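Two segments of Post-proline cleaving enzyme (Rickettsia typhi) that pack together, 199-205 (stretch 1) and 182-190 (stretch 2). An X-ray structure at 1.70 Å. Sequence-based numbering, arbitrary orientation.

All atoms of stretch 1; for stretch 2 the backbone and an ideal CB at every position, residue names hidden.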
# COMPACT_ATOMS: atom_id res chain seq x y z
N ILE A 199 18.39 -13.96 9.03
CA ILE A 199 17.39 -14.90 8.58
C ILE A 199 16.57 -14.23 7.46
O ILE A 199 16.30 -13.05 7.47
CB ILE A 199 16.50 -15.36 9.77
CG1 ILE A 199 15.50 -16.40 9.32
CG2 ILE A 199 15.77 -14.21 10.45
CD1 ILE A 199 14.77 -17.02 10.50
N PHE A 200 16.16 -14.99 6.46
CA PHE A 200 15.40 -14.40 5.36
C PHE A 200 14.64 -15.45 4.56
O PHE A 200 14.99 -16.63 4.60
CB PHE A 200 16.25 -13.49 4.47
CG PHE A 200 17.35 -14.13 3.68
CD1 PHE A 200 18.40 -14.87 4.26
CD2 PHE A 200 17.45 -13.86 2.31
CE1 PHE A 200 19.45 -15.42 3.49
CE2 PHE A 200 18.53 -14.33 1.56
CZ PHE A 200 19.49 -15.14 2.12
N ASN A 201 13.63 -14.96 3.81
CA ASN A 201 12.79 -15.77 2.94
C ASN A 201 13.44 -15.82 1.55
O ASN A 201 13.01 -15.15 0.61
CB ASN A 201 11.33 -15.28 2.95
CG ASN A 201 11.17 -13.81 2.61
OD1 ASN A 201 11.98 -12.96 3.00
ND2 ASN A 201 10.11 -13.51 1.85
N LEU A 202 14.50 -16.64 1.49
CA LEU A 202 15.38 -16.87 0.36
C LEU A 202 14.84 -17.91 -0.63
O LEU A 202 14.49 -19.03 -0.24
CB LEU A 202 16.77 -17.37 0.86
CG LEU A 202 17.75 -17.88 -0.19
CD1 LEU A 202 18.17 -16.86 -1.19
CD2 LEU A 202 18.99 -18.42 0.50
N VAL A 203 14.85 -17.59 -1.92
CA VAL A 203 14.57 -18.58 -2.97
C VAL A 203 15.91 -19.07 -3.47
O VAL A 203 16.53 -18.46 -4.35
CB VAL A 203 13.74 -17.98 -4.11
CG1 VAL A 203 13.40 -19.03 -5.16
CG2 VAL A 203 12.45 -17.40 -3.54
N LEU A 204 16.42 -20.11 -2.83
CA LEU A 204 17.75 -20.62 -3.20
C LEU A 204 17.62 -21.49 -4.45
O LEU A 204 18.43 -21.40 -5.40
CB LEU A 204 18.36 -21.40 -2.05
CG LEU A 204 19.76 -21.98 -2.27
CD1 LEU A 204 20.73 -20.89 -2.69
CD2 LEU A 204 20.24 -22.69 -1.03
N HIS A 205 16.61 -22.36 -4.41
CA HIS A 205 16.28 -23.26 -5.50
C HIS A 205 14.99 -22.77 -6.19
O HIS A 205 14.09 -22.32 -5.53
CB HIS A 205 16.14 -24.67 -4.96
CG HIS A 205 17.35 -25.13 -4.18
ND1 HIS A 205 18.56 -25.38 -4.78
CD2 HIS A 205 17.54 -25.33 -2.85
CE1 HIS A 205 19.44 -25.75 -3.86
NE2 HIS A 205 18.85 -25.72 -2.68
N UNK A 182 23.02 -13.45 -8.77
CA UNK A 182 22.13 -12.81 -7.81
C UNK A 182 20.76 -13.49 -7.77
O UNK A 182 20.11 -13.69 -8.84
CB UNK A 182 21.97 -11.33 -8.15
N UNK A 183 20.34 -13.87 -6.56
CA UNK A 183 19.09 -14.53 -6.36
C UNK A 183 18.04 -13.49 -5.93
O UNK A 183 18.35 -12.62 -5.11
CB UNK A 183 19.23 -15.65 -5.33
N UNK A 184 16.87 -13.53 -6.54
CA UNK A 184 15.78 -12.60 -6.24
C UNK A 184 14.58 -13.37 -5.78
O UNK A 184 14.39 -14.52 -6.16
CB UNK A 184 15.43 -11.74 -7.45
N UNK A 185 13.75 -12.74 -4.97
CA UNK A 185 12.52 -13.38 -4.52
C UNK A 185 11.48 -12.32 -4.20
O UNK A 185 11.85 -11.24 -3.75
CB UNK A 185 12.78 -14.27 -3.30
N UNK A 186 10.20 -12.63 -4.47
CA UNK A 186 9.15 -11.63 -4.22
C UNK A 186 9.04 -11.31 -2.73
O UNK A 186 8.72 -12.16 -1.90
CB UNK A 186 7.80 -12.13 -4.75
N UNK A 187 9.30 -10.06 -2.41
CA UNK A 187 9.31 -9.54 -1.04
C UNK A 187 10.21 -10.39 -0.11
O UNK A 187 9.93 -10.60 1.06
CB UNK A 187 7.88 -9.50 -0.49
N UNK A 188 11.34 -10.76 -0.66
CA UNK A 188 12.47 -11.28 0.16
C UNK A 188 13.01 -10.11 0.93
O UNK A 188 13.49 -9.14 0.33
CB UNK A 188 13.56 -11.93 -0.69
N UNK A 189 12.89 -10.18 2.24
CA UNK A 189 13.44 -9.21 3.16
C UNK A 189 14.22 -9.91 4.28
O UNK A 189 13.76 -10.97 4.80
CB UNK A 189 12.32 -8.34 3.74
N UNK A 190 15.38 -9.35 4.64
CA UNK A 190 16.18 -10.00 5.71
C UNK A 190 15.96 -9.37 7.07
O UNK A 190 15.63 -8.17 7.18
CB UNK A 190 17.67 -9.94 5.37

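At position 182 the ideal CB has nothing of stretch 1 within 5.5 Å, so this contact sets no rule there; the residue is Leu-182, which touches none of stretch 1.

Position 183 is different. Its CA-to-CB bond points toward stretch 1, with the ideal CB 4.0 Å from Val-203 O and 4.4 Å from Leu-202 CD1, and the side chains of Leu-202 and Leu-204 offer methyl groups nearby. A branched or long aliphatic chain, or methionine, would suit. The residue is Leu-183, and Leu-183 CD1 lies 3.8 Å from Leu-204 CD1 and 4.1 Å from Leu-202 CD1.

Position 184 points away, leaving many side chains possible, polar ones included. It is Glu-184, and its backbone does the work here: a water donates to Glu-184 O (2.9 Å) and to Val-203 O (2.8 Å), tying the two carbonyls together.

At position 185 the backbone angles (-153/145) are open to any residue but proline, but the ideal CB would point toward stretch 1 and sit 3.2 Å from Val-203 CG2, which is tight. Glycine fits best, and Val-203 CG2 settles 4.1 Å from Gly-185 CA. It also opens a type II turn, closed by a hydrogen bond from the N of position 188 to Gly-185 O (3.2 Å).

Position 186 points away, with no demand from stretch 1; Lys-186 has its NZ bonded elsewhere in the structure. Position 187 has positive phi (52/41), which favours glycine, asparagine or aspartate, yet the residue is Phe-187. Its ring leads away, while Phe-187 O accepts a hydrogen bond from Asn-201 ND2 at 3.0 Å, nearly straight at 171°.

Position 188 places its ideal CB 3.5 Å from Asn-201 O, an acceptor inviting a short donor; serine or threonine would answer. Thr-188 OG1 (chi1 m) donates to Asn-201 O at 2.8 Å, and also accepts from a water that in turn accepts a hydrogen bond from Val-203 N. Thr-188 CG2 rests 3.8 Å from Phe-200 CD2, at the edge of the ring.

Position 189 points away, so its side chain is loosely specified, and aromatic, aliphatic or polar groups could serve. Provided it is not proline, its amide can meet Asn-201 OD1: Tyr-189 N donates to Asn-201 OD1 at 3.0 Å, completing the two-ended grip of the Asn-201 amide.

Position 190 brings its ideal CB 3.9 Å from Phe-200 CB; phi of -98 admits many small or apolar residues. Pro-190 CB packs 4.1 Å from Phe-200 CB, and Pro-190 CA makes a CA-H...O contact with Ile-199 O at 3.5 Å.

Stretch 2 (182-190) LLEGKFTYP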
# COMPACT_ATOMS: atom_id res chain seq x y z
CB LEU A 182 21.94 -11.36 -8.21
CG LEU A 182 21.05 -10.49 -7.27
CD1 LEU A 182 21.70 -10.27 -5.93
CD2 LEU A 182 20.76 -9.14 -7.86
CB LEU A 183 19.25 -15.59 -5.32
CG LEU A 183 20.29 -16.68 -5.67
CD1 LEU A 183 20.55 -17.48 -4.41
CD2 LEU A 183 19.82 -17.55 -6.79
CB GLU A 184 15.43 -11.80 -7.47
CG GLU A 184 16.54 -10.90 -7.98
CD GLU A 184 16.23 -10.32 -9.36
OE1 GLU A 184 15.24 -9.60 -9.49
OE2 GLU A 184 16.92 -10.67 -10.34
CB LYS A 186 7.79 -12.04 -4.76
CG LYS A 186 7.71 -12.09 -6.26
CD LYS A 186 6.27 -12.12 -6.75
CE LYS A 186 5.53 -13.35 -6.28
NZ LYS A 186 4.11 -13.27 -6.73
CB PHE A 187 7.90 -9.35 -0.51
CG PHE A 187 7.08 -8.41 -1.35
CD1 PHE A 187 7.44 -7.07 -1.46
CD2 PHE A 187 6.04 -8.87 -2.11
CE1 PHE A 187 6.71 -6.18 -2.24
CE2 PHE A 187 5.33 -8.01 -2.90
CZ PHE A 187 5.67 -6.69 -2.98
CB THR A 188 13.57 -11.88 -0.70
OG1 THR A 188 13.10 -13.12 -1.28
CG2 THR A 188 14.78 -12.17 0.19
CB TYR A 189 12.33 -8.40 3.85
CG TYR A 189 11.58 -7.42 3.02
CD1 TYR A 189 12.14 -6.21 2.64
CD2 TYR A 189 10.26 -7.66 2.70
CE1 TYR A 189 11.37 -5.28 1.89
CE2 TYR A 189 9.51 -6.76 1.97
CZ TYR A 189 10.06 -5.58 1.58
OH TYR A 189 9.26 -4.74 0.84
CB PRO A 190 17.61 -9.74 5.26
CG PRO A 190 17.51 -8.37 4.58
CD PRO A 190 16.18 -8.39 3.88
O HOH W 1 16.06 -16.85 -6.61
O HOH W 2 15.23 -14.71 -2.52
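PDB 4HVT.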